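Local coordinates for protein HTH-type transcriptional regulator PrpR (Mycobacterium tuberculosis, PDB 6D2S) that regulates transcription of the enzymes that break down short-chain fatty acids through the glyoxylate and methylcitrate cycles, and is required for growth inside macrophages, at residues Leu214-Asp219 / Val228-Gln233; Arg179-Ile184 / Ala272-Tyr277; Ala65-His70 / Ala88-Thr93. All blocks are in the same frame, centred on the assembly; numbering follows the deposited sequence. Where two conformers were deposited one is given.

Contact 1 (Leu214-Asp219 / Val228-Gln233)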
loop_
_atom_site.group_PDB
_atom_site.type_symbol
_atom_site.label_atom_id
_atom_site.label_comp_id
_atom_site.label_asym_id
_atom_site.label_seq_id
_atom_site.Cartn_x
_atom_site.Cartn_y
_atom_site.Cartn_z
ATOM N N LEU A 214 6.561 -12.924 -15.677
ATOM C CA LEU A 214 5.518 -12.864 -14.661
ATOM C C LEU A 214 5.624 -13.991 -13.643
ATOM O O LEU A 214 5.108 -13.852 -12.528
ATOM C CB LEU A 214 4.140 -12.885 -15.314
ATOM C CG LEU A 214 3.040 -12.472 -14.341
ATOM C CD1 LEU A 214 2.538 -13.649 -13.512
ATOM C CD2 LEU A 214 3.552 -11.362 -13.435
ATOM N N TRP A 215 6.279 -15.099 -13.992
ATOM C CA TRP A 215 6.489 -16.157 -13.015
ATOM C C TRP A 215 7.195 -15.646 -11.766
ATOM O O TRP A 215 7.153 -16.310 -10.726
ATOM C CB TRP A 215 7.283 -17.308 -13.650
ATOM C CG TRP A 215 8.475 -16.858 -14.443
ATOM C CD1 TRP A 215 9.696 -16.492 -13.954
ATOM C CD2 TRP A 215 8.564 -16.739 -15.871
ATOM N NE1 TRP A 215 10.537 -16.148 -14.988
ATOM C CE2 TRP A 215 9.865 -16.293 -16.172
ATOM C CE3 TRP A 215 7.668 -16.968 -16.921
ATOM C CZ2 TRP A 215 10.292 -16.065 -17.481
ATOM C CZ3 TRP A 215 8.094 -16.744 -18.223
ATOM C CH2 TRP A 215 9.393 -16.298 -18.490
ATOM N N VAL A 216 7.832 -14.475 -11.836
ATOM C CA VAL A 216 8.502 -13.941 -10.661
ATOM C C VAL A 216 7.525 -13.736 -9.508
ATOM O O VAL A 216 7.942 -13.714 -8.344
ATOM C CB VAL A 216 9.236 -12.632 -11.011
ATOM C CG1 VAL A 216 10.311 -12.899 -12.066
ATOM C CG2 VAL A 216 8.248 -11.584 -11.505
ATOM N N VAL A 217 6.227 -13.595 -9.797
ATOM C CA VAL A 217 5.206 -13.465 -8.769
ATOM C C VAL A 217 4.213 -14.619 -8.809
ATOM O O VAL A 217 3.832 -15.149 -7.761
ATOM C CB VAL A 217 4.470 -12.112 -8.878
ATOM C CG1 VAL A 217 3.298 -12.065 -7.916
ATOM C CG2 VAL A 217 5.438 -10.971 -8.601
ATOM N N HIS A 218 3.795 -15.036 -10.006
ATOM C CA HIS A 218 2.852 -16.142 -10.100
ATOM C C HIS A 218 3.411 -17.414 -9.472
ATOM O O HIS A 218 2.643 -18.234 -8.952
ATOM C CB HIS A 218 2.468 -16.389 -11.558
ATOM C CG HIS A 218 1.236 -17.225 -11.719
ATOM N ND1 HIS A 218 1.275 -18.600 -11.794
ATOM C CD2 HIS A 218 -0.070 -16.878 -11.803
ATOM C CE1 HIS A 218 0.045 -19.065 -11.925
ATOM N NE2 HIS A 218 -0.789 -18.042 -11.935
ATOM N N ASP A 219 4.736 -17.597 -9.497
ATOM C CA ASP A 219 5.332 -18.768 -8.856
ATOM C C ASP A 219 4.921 -18.895 -7.393
ATOM O O ASP A 219 4.978 -19.993 -6.834
ATOM C CB ASP A 219 6.863 -18.711 -8.942
ATOM C CG ASP A 219 7.409 -19.148 -10.301
ATOM O OD1 ASP A 219 6.642 -19.655 -11.145
ATOM O OD2 ASP A 219 8.626 -18.976 -10.516
ATOM N N VAL A 228 8.878 -16.715 -2.138
ATOM C CA VAL A 228 9.571 -17.267 -3.294
ATOM C C VAL A 228 10.488 -16.178 -3.823
ATOM O O VAL A 228 10.054 -15.034 -4.000
ATOM C CB VAL A 228 8.585 -17.748 -4.375
ATOM C CG1 VAL A 228 9.336 -18.214 -5.621
ATOM C CG2 VAL A 228 7.728 -18.878 -3.829
ATOM N N ARG A 229 11.759 -16.515 -4.029
ATOM C CA ARG A 229 12.768 -15.548 -4.445
ATOM C C ARG A 229 13.424 -16.016 -5.733
ATOM O O ARG A 229 13.728 -17.202 -5.884
ATOM C CB ARG A 229 13.859 -15.372 -3.383
ATOM C CG ARG A 229 13.386 -14.878 -2.036
ATOM C CD ARG A 229 14.491 -15.038 -1.011
ATOM N NE ARG A 229 14.540 -16.395 -0.467
ATOM C CZ ARG A 229 15.576 -16.905 0.192
ATOM N NH1 ARG A 229 16.676 -16.183 0.369
ATOM N NH2 ARG A 229 15.521 -18.146 0.655
ATOM N N GLN A 230 13.667 -15.087 -6.650
ATOM C CA GLN A 230 14.390 -15.482 -7.848
ATOM C C GLN A 230 14.996 -14.263 -8.513
ATOM O O GLN A 230 14.661 -13.117 -8.200
ATOM C CB GLN A 230 13.493 -16.232 -8.830
ATOM C CG GLN A 230 12.216 -15.523 -9.186
ATOM C CD GLN A 230 11.243 -16.466 -9.861
ATOM O OE1 GLN A 230 10.179 -16.792 -9.317
ATOM N NE2 GLN A 230 11.610 -16.926 -11.047
ATOM N N VAL A 231 15.910 -14.534 -9.434
ATOM C CA VAL A 231 16.579 -13.498 -10.209
ATOM C C VAL A 231 16.169 -13.679 -11.661
ATOM O O VAL A 231 16.298 -14.775 -12.222
ATOM C CB VAL A 231 18.109 -13.558 -10.038
ATOM C CG1 VAL A 231 18.779 -12.463 -10.857
ATOM C CG2 VAL A 231 18.474 -13.416 -8.565
ATOM N N ALA A 232 15.661 -12.610 -12.261
ATOM C CA ALA A 232 15.157 -12.632 -13.621
ATOM C C ALA A 232 15.585 -11.361 -14.336
ATOM O O ALA A 232 15.637 -10.279 -13.739
ATOM C CB ALA A 232 13.628 -12.757 -13.656
ATOM N N GLN A 233 15.892 -11.504 -15.614
ATOM C CA GLN A 233 16.232 -10.362 -16.443
ATOM C C GLN A 233 14.959 -9.685 -16.934
ATOM O O GLN A 233 13.972 -10.352 -17.262
ATOM C CB GLN A 233 17.090 -10.822 -17.620
ATOM C CG GLN A 233 18.060 -9.779 -18.137
ATOM C CD GLN A 233 18.961 -10.327 -19.221
ATOM O OE1 GLN A 233 18.744 -10.077 -20.407
ATOM N NE2 GLN A 233 19.976 -11.089 -18.822
#
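V216 and Q230 bring the two backbones nearest, their CA atoms 6.7 Å apart, where the short helix 215-218 lies against strand 228-233. The gap widens a little to 7.2 Å between the CA atoms of D219 and V228. In the extended strand alternate residues face the same way, so V228, Q230 and A232 all turn toward the helix. The carbonyl of L214 accepts from both V217 N and H218 N.

The apolar part of the contact joins V216 CG1 to A232 CB at 3.7 Å. With chi1 of -62° V216 sets CG1 beside its own backbone N; from there the short, branched side chain reaches the strand, and the small alanine permits the approach. Farther along, V228 CG1 approaches the aliphatic CB of D219 at 4.2 Å.

Between these two patches Q230 rises from the strand. Its CG stands between backbone N and carbonyl carbon (chi1 53°), and the chain beyond is extended, carrying the amide in between the W215 ring edge and the D219 carboxylate. The amide and carboxylate planes are only 17° apart. The amide is probably turned over in the model; turned back, with both N-H and C=O to offer, it may donate to the D219 carboxylate or to W215 O, which the model does not settle.

V216 also touches W242 of strand 239-247, to which strand 228-233 is paired as the outermost member of the five-stranded antiparallel sheet. The helix thus lies over one face of this sheet, at its outer strand and across W242 toward strand 183-189. The chemistry is mixed: a small apolar contact of valine with alanine beside a polar amide, set near the surface between D219 and the W215 ring edge, with no clear hydrogen bond across.

Contact 2 (Arg179-Ile184 / Ala272-Tyr277)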
loop_
_atom_site.group_PDB
_atom_site.type_symbol
_atom_site.label_atom_id
_atom_site.label_comp_id
_atom_site.label_asym_id
_atom_site.label_seq_id
_atom_site.Cartn_x
_atom_site.Cartn_y
_atom_site.Cartn_z
ATOM N N ARG A 179 15.156 8.401 -0.408
ATOM C CA ARG A 179 14.587 7.288 -1.152
ATOM C C ARG A 179 14.929 5.949 -0.501
ATOM O O ARG A 179 15.999 5.775 0.093
ATOM C CB ARG A 179 15.102 7.302 -2.600
ATOM C CG ARG A 179 14.661 8.547 -3.364
ATOM C CD ARG A 179 15.154 8.557 -4.795
ATOM N NE ARG A 179 14.396 7.631 -5.627
ATOM C CZ ARG A 179 14.893 6.524 -6.168
ATOM N NH1 ARG A 179 16.165 6.198 -5.975
ATOM N NH2 ARG A 179 14.118 5.747 -6.913
ATOM N N GLY A 180 13.990 5.004 -0.606
ATOM C CA GLY A 180 14.272 3.603 -0.361
ATOM C C GLY A 180 14.750 2.918 -1.633
ATOM O O GLY A 180 14.939 3.541 -2.680
ATOM N N ILE A 181 14.963 1.610 -1.530
ATOM C CA ILE A 181 15.280 0.843 -2.747
ATOM C C ILE A 181 14.182 1.062 -3.779
ATOM O O ILE A 181 12.986 0.969 -3.436
ATOM C CB ILE A 181 15.412 -0.651 -2.422
ATOM C CG1 ILE A 181 16.617 -0.897 -1.517
ATOM C CG2 ILE A 181 15.467 -1.463 -3.723
ATOM C CD1 ILE A 181 16.679 -2.330 -0.942
ATOM N N PRO A 182 14.503 1.346 -5.043
ATOM C CA PRO A 182 13.448 1.472 -6.063
ATOM C C PRO A 182 12.924 0.097 -6.456
ATOM O O PRO A 182 13.685 -0.753 -6.926
ATOM C CB PRO A 182 14.162 2.160 -7.239
ATOM C CG PRO A 182 15.543 2.457 -6.781
ATOM C CD PRO A 182 15.840 1.663 -5.567
ATOM N N PHE A 183 11.627 -0.129 -6.253
ATOM C CA PHE A 183 11.009 -1.420 -6.536
ATOM C C PHE A 183 10.025 -1.322 -7.694
ATOM O O PHE A 183 9.401 -0.280 -7.914
ATOM C CB PHE A 183 10.241 -1.967 -5.327
ATOM C CG PHE A 183 11.108 -2.444 -4.192
ATOM C CD1 PHE A 183 11.841 -3.619 -4.304
ATOM C CD2 PHE A 183 11.143 -1.737 -2.989
ATOM C CE1 PHE A 183 12.613 -4.070 -3.247
ATOM C CE2 PHE A 183 11.906 -2.185 -1.923
ATOM C CZ PHE A 183 12.645 -3.351 -2.052
ATOM N N ILE A 184 9.896 -2.430 -8.436
ATOM C CA ILE A 184 8.714 -2.708 -9.246
ATOM C C ILE A 184 7.742 -3.496 -8.384
ATOM O O ILE A 184 8.112 -4.530 -7.815
ATOM C CB ILE A 184 9.074 -3.515 -10.506
ATOM C CG1 ILE A 184 10.065 -2.762 -11.392
ATOM C CG2 ILE A 184 7.802 -3.913 -11.261
ATOM C CD1 ILE A 184 10.700 -3.649 -12.445
ATOM N N ALA A 272 20.223 -5.297 -4.502
ATOM C CA ALA A 272 19.737 -6.432 -3.722
ATOM C C ALA A 272 20.589 -6.737 -2.497
ATOM O O ALA A 272 20.159 -7.530 -1.653
ATOM C CB ALA A 272 19.646 -7.681 -4.608
ATOM N N HIS A 273 21.778 -6.149 -2.360
ATOM C CA HIS A 273 22.565 -6.499 -1.186
ATOM C C HIS A 273 21.932 -5.969 0.097
ATOM O O HIS A 273 22.221 -6.496 1.174
ATOM C CB HIS A 273 24.010 -6.009 -1.322
ATOM C CG HIS A 273 24.155 -4.522 -1.371
ATOM N ND1 HIS A 273 23.813 -3.777 -2.479
ATOM C CD2 HIS A 273 24.639 -3.642 -0.460
ATOM C CE1 HIS A 273 24.055 -2.498 -2.240
ATOM N NE2 HIS A 273 24.558 -2.390 -1.022
ATOM N N LYS A 274 21.062 -4.962 0.007
ATOM C CA LYS A 274 20.373 -4.452 1.185
ATOM C C LYS A 274 19.166 -5.294 1.583
ATOM O O LYS A 274 18.545 -5.004 2.611
ATOM C CB LYS A 274 19.928 -3.006 0.940
ATOM C CG LYS A 274 21.085 -2.063 0.618
ATOM C CD LYS A 274 20.678 -1.002 -0.400
ATOM C CE LYS A 274 19.534 -0.145 0.100
ATOM N NZ LYS A 274 19.963 0.877 1.103
ATOM N N LEU A 275 18.800 -6.300 0.792
ATOM C CA LEU A 275 17.674 -7.172 1.108
ATOM C C LEU A 275 18.144 -8.354 1.941
ATOM O O LEU A 275 19.113 -9.022 1.577
ATOM C CB LEU A 275 17.021 -7.722 -0.157
ATOM C CG LEU A 275 16.513 -6.747 -1.214
ATOM C CD1 LEU A 275 15.993 -7.550 -2.402
ATOM C CD2 LEU A 275 15.424 -5.880 -0.636
ATOM N N VAL A 276 17.419 -8.656 3.020
ATOM C CA VAL A 276 17.747 -9.880 3.741
ATOM C C VAL A 276 17.614 -11.084 2.816
ATOM O O VAL A 276 18.309 -12.093 2.992
ATOM C CB VAL A 276 16.875 -10.017 5.004
ATOM C CG1 VAL A 276 15.409 -10.141 4.640
ATOM C CG2 VAL A 276 17.343 -11.214 5.842
ATOM N N TYR A 277 16.767 -10.976 1.789
ATOM C CA TYR A 277 16.465 -12.092 0.895
ATOM C C TYR A 277 17.641 -12.529 0.030
ATOM O O TYR A 277 17.593 -13.632 -0.529
ATOM C CB TYR A 277 15.286 -11.712 0.001
ATOM C CG TYR A 277 14.060 -11.346 0.798
ATOM C CD1 TYR A 277 13.405 -12.303 1.567
ATOM C CD2 TYR A 277 13.569 -10.044 0.798
ATOM C CE1 TYR A 277 12.283 -11.973 2.310
ATOM C CE2 TYR A 277 12.451 -9.707 1.528
ATOM C CZ TYR A 277 11.815 -10.674 2.285
ATOM O OH TYR A 277 10.703 -10.334 3.004
#
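F183 meets L275 at the rim of its ring: L275 CD2 lies near the ring plane, 4.0 Å from F183 CZ. One face of the same ring carries I181 CG2 from its own segment, 3.8 Å above the plane and displaced toward the rim. A phenylalanine suits this spot because its flat ring can take one aliphatic group on a face and another at the edge.

I181 is the residue that joins the two partners. Its CG1 branch stands beside the backbone N and continues extended to CD1 (chi2 170°), which touches both L275 and K274. CD1 is 3.8 Å from L275 CD2 and also 3.8 Å from K274 CB. The branched isoleucine therefore serves both sides at once, CG2 resting over the rim of one ring face and CD1 facing the loop.

K274 runs the opposite way past I181. Its chain is bent at each of the last three torsions, chi3 being 60°, and the bend lays CE against I181 CG1 at 3.4 Å, tighter than ordinary van der Waals contact. The ammonium group beyond does not enter the apolar patch; K274 NZ forms a salt bridge with OE1 of E146, in helix 138-147. On the loop side L275 N donates to A272 O at 3.1 Å, closing the turn that presents both K274 and L275.

L275, I181 and F183 also share C267 of strand 261-268, a neighbour of strand 183-189 in the sheet. No hydrogen bond crosses between the two segments: the join depends on branched aliphatic and aromatic carbon, while lysine, long enough to be apolar along its length and charged at its end, carries the contact out to a helix of the preceding region.

Contact 3 (Ala65-His70 / Ala88-Thr93)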
loop_
_atom_site.group_PDB
_atom_site.type_symbol
_atom_site.label_atom_id
_atom_site.label_comp_id
_atom_site.label_asym_id
_atom_site.label_seq_id
_atom_site.Cartn_x
_atom_site.Cartn_y
_atom_site.Cartn_z
ATOM N N ALA A 65 -18.843 -4.927 2.651
ATOM C CA ALA A 65 -17.843 -3.880 2.526
ATOM C C ALA A 65 -16.933 -3.877 3.755
ATOM O O ALA A 65 -17.261 -4.440 4.803
ATOM C CB ALA A 65 -18.520 -2.522 2.358
ATOM N N LYS A 66 -15.765 -3.234 3.621
ATOM C CA LYS A 66 -14.894 -3.070 4.782
ATOM C C LYS A 66 -15.260 -1.849 5.617
ATOM O O LYS A 66 -14.830 -1.753 6.772
ATOM C CB LYS A 66 -13.420 -2.982 4.363
ATOM C CG LYS A 66 -12.870 -4.258 3.733
ATOM C CD LYS A 66 -11.371 -4.144 3.468
ATOM C CE LYS A 66 -10.804 -5.438 2.884
ATOM N NZ LYS A 66 -9.305 -5.420 2.861
ATOM N N ARG A 67 -16.032 -0.919 5.063
ATOM C CA ARG A 67 -16.476 0.239 5.817
ATOM C C ARG A 67 -17.731 0.802 5.168
ATOM O O ARG A 67 -18.036 0.517 4.005
ATOM C CB ARG A 67 -15.385 1.317 5.903
ATOM C CG ARG A 67 -15.197 2.090 4.597
ATOM C CD ARG A 67 -14.103 3.165 4.696
ATOM N NE ARG A 67 -14.030 3.889 3.432
ATOM C CZ ARG A 67 -13.292 3.513 2.391
ATOM N NH1 ARG A 67 -12.533 2.419 2.453
ATOM N NH2 ARG A 67 -13.314 4.234 1.278
ATOM N N ARG A 68 -18.465 1.590 5.950
ATOM C CA ARG A 68 -19.607 2.350 5.451
ATOM C C ARG A 68 -19.665 3.643 6.245
ATOM O O ARG A 68 -19.791 3.609 7.473
ATOM C CB ARG A 68 -20.923 1.570 5.592
ATOM C CG ARG A 68 -22.139 2.253 4.953
ATOM C CD ARG A 68 -22.000 2.315 3.439
ATOM N NE ARG A 68 -23.033 3.126 2.797
ATOM C CZ ARG A 68 -24.085 2.627 2.157
ATOM N NH1 ARG A 68 -24.256 1.314 2.071
ATOM N NH2 ARG A 68 -24.965 3.440 1.597
ATOM N N TYR A 69 -19.557 4.775 5.556
ATOM C CA TYR A 69 -19.643 6.066 6.206
ATOM C C TYR A 69 -21.091 6.545 6.180
ATOM O O TYR A 69 -21.761 6.460 5.148
ATOM C CB TYR A 69 -18.715 7.072 5.522
ATOM C CG TYR A 69 -18.692 8.403 6.225
ATOM C CD1 TYR A 69 -18.407 8.478 7.582
ATOM C CD2 TYR A 69 -18.948 9.585 5.537
ATOM C CE1 TYR A 69 -18.386 9.680 8.241
ATOM C CE2 TYR A 69 -18.924 10.799 6.191
ATOM C CZ TYR A 69 -18.641 10.839 7.540
ATOM O OH TYR A 69 -18.625 12.037 8.207
ATOM N N HIS A 70 -21.571 7.020 7.330
ATOM C CA HIS A 70 -22.917 7.564 7.497
ATOM C C HIS A 70 -22.790 9.077 7.656
ATOM O O HIS A 70 -22.697 9.588 8.784
ATOM C CB HIS A 70 -23.612 6.932 8.709
ATOM C CG HIS A 70 -23.927 5.474 8.539
ATOM N ND1 HIS A 70 -25.220 4.993 8.473
ATOM C CD2 HIS A 70 -23.120 4.392 8.427
ATOM C CE1 HIS A 70 -25.194 3.681 8.323
ATOM N NE2 HIS A 70 -23.931 3.290 8.288
ATOM N N ALA A 88 -7.472 0.185 11.070
ATOM C CA ALA A 88 -6.793 1.472 10.967
ATOM C C ALA A 88 -6.770 1.963 9.526
ATOM O O ALA A 88 -7.011 3.150 9.258
ATOM C CB ALA A 88 -5.365 1.359 11.505
ATOM N N PHE A 89 -6.471 1.062 8.586
ATOM C CA PHE A 89 -6.407 1.454 7.176
ATOM C C PHE A 89 -7.734 2.040 6.700
ATOM O O PHE A 89 -7.761 3.067 6.005
ATOM C CB PHE A 89 -6.007 0.246 6.325
ATOM C CG PHE A 89 -5.674 0.595 4.905
ATOM C CD1 PHE A 89 -4.363 0.877 4.538
ATOM C CD2 PHE A 89 -6.661 0.603 3.944
ATOM C CE1 PHE A 89 -4.051 1.177 3.224
ATOM C CE2 PHE A 89 -6.365 0.914 2.622
ATOM C CZ PHE A 89 -5.064 1.198 2.266
ATOM N N GLN A 90 -8.844 1.413 7.080
ATOM C CA GLN A 90 -10.155 1.928 6.695
ATOM C C GLN A 90 -10.416 3.301 7.300
ATOM O O GLN A 90 -10.959 4.185 6.631
ATOM C CB GLN A 90 -11.249 0.954 7.130
ATOM C CG GLN A 90 -11.202 -0.363 6.400
ATOM C CD GLN A 90 -11.251 -0.181 4.893
ATOM O OE1 GLN A 90 -12.139 0.494 4.370
ATOM N NE2 GLN A 90 -10.307 -0.799 4.187
ATOM N N ILE A 91 -10.088 3.477 8.584
ATOM C CA ILE A 91 -10.352 4.747 9.248
ATOM C C ILE A 91 -9.510 5.848 8.632
ATOM O O ILE A 91 -9.992 6.966 8.401
ATOM C CB ILE A 91 -10.093 4.626 10.763
ATOM C CG1 ILE A 91 -10.984 3.538 11.363
ATOM C CG2 ILE A 91 -10.336 5.978 11.448
ATOM C CD1 ILE A 91 -10.475 3.015 12.751
ATOM N N ALA A 92 -8.238 5.555 8.352
ATOM C CA ALA A 92 -7.375 6.569 7.763
ATOM C C ALA A 92 -7.788 6.889 6.332
ATOM O O ALA A 92 -7.630 8.033 5.885
ATOM C CB ALA A 92 -5.907 6.103 7.821
ATOM N N THR A 93 -8.336 5.909 5.612
ATOM C CA THR A 93 -8.879 6.188 4.286
ATOM C C THR A 93 -10.027 7.183 4.378
ATOM O O THR A 93 -10.062 8.173 3.639
ATOM C CB THR A 93 -9.327 4.895 3.600
ATOM O OG1 THR A 93 -8.188 4.063 3.364
ATOM C CG2 THR A 93 -9.983 5.208 2.238
#
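R67 and Q90 make the one polar link between these segments, a hydrogen bond of 2.7 Å from R67 NH1 to Q90 OE1. The N-H...O angle is 158°, and the acceptor lies in the guanidinium plane, whereas the donor is tilted 26° from the plane of the amide carbonyl. Arginine suits the strand position because its chain, extended from CG to NE, spans the distance to the helix; glutamine suits the helix because a bend at chi2 (-55°) swings its amide back toward the strand. The other end of that amide is held as well, since Q90 NE2 is hydrogen-bonded to Q86 OE1 one turn earlier, and the two bonds together fix its rotation.

K66 and T93 add van der Waals contacts. K66 passes across the Q90 amide, its CB 3.6 Å from Q90 CD and its CD 3.6 Å from Q90 NE2, so that the methylene part of the lysine covers the glutamine. T93 CG2 lies over one face of the R67 guanidinium, near its rim and 3.6 Å from R67 NH2.

Within the helix, T93 OG1 donates to F89 O at 2.9 Å. T93 N reaches the same carbonyl from the opposite face, and with the hydroxyl turned back to its own helix the threonine presents its methyl to the arginine.

Strand 67-70 is an outermost strand of the three-stranded mixed sheet, next to strand 75-79. Q90 and I91 of helix 84-99 touch V78 of strand 75-79, and within the sheet R67 rests on L76. The helix also meets L43 of helix 39-51, through A88, I91 and A92, and A131 of helix 116-135, through A92 and T93, placing the contact where sheet and helices join in the IrrE N-terminal-like region.

Overall arrangement
The chain is one piece of a longer DNA-binding regulator, holding its IrrE N-terminal-like and C-terminal regulatory regions. From the N terminus, contact 3 comes first: it closes a loop of 17 residues and ties the edge of the three-stranded sheet to helix 84-99 in the IrrE-like region. It is complete before the others open, with nearest atoms about 17 Å from contact 2. In the C-terminal region contact 2 spans 87 residues, from segment 179-184, which leads into strand 183-189, to the loop after strand 261-268. Within that span contact 1 closes an eight-residue loop. Contacts 1 and 2 reach the same five-stranded sheet and touch through a probable hydrogen bond, R229 NH1 to Y277 O.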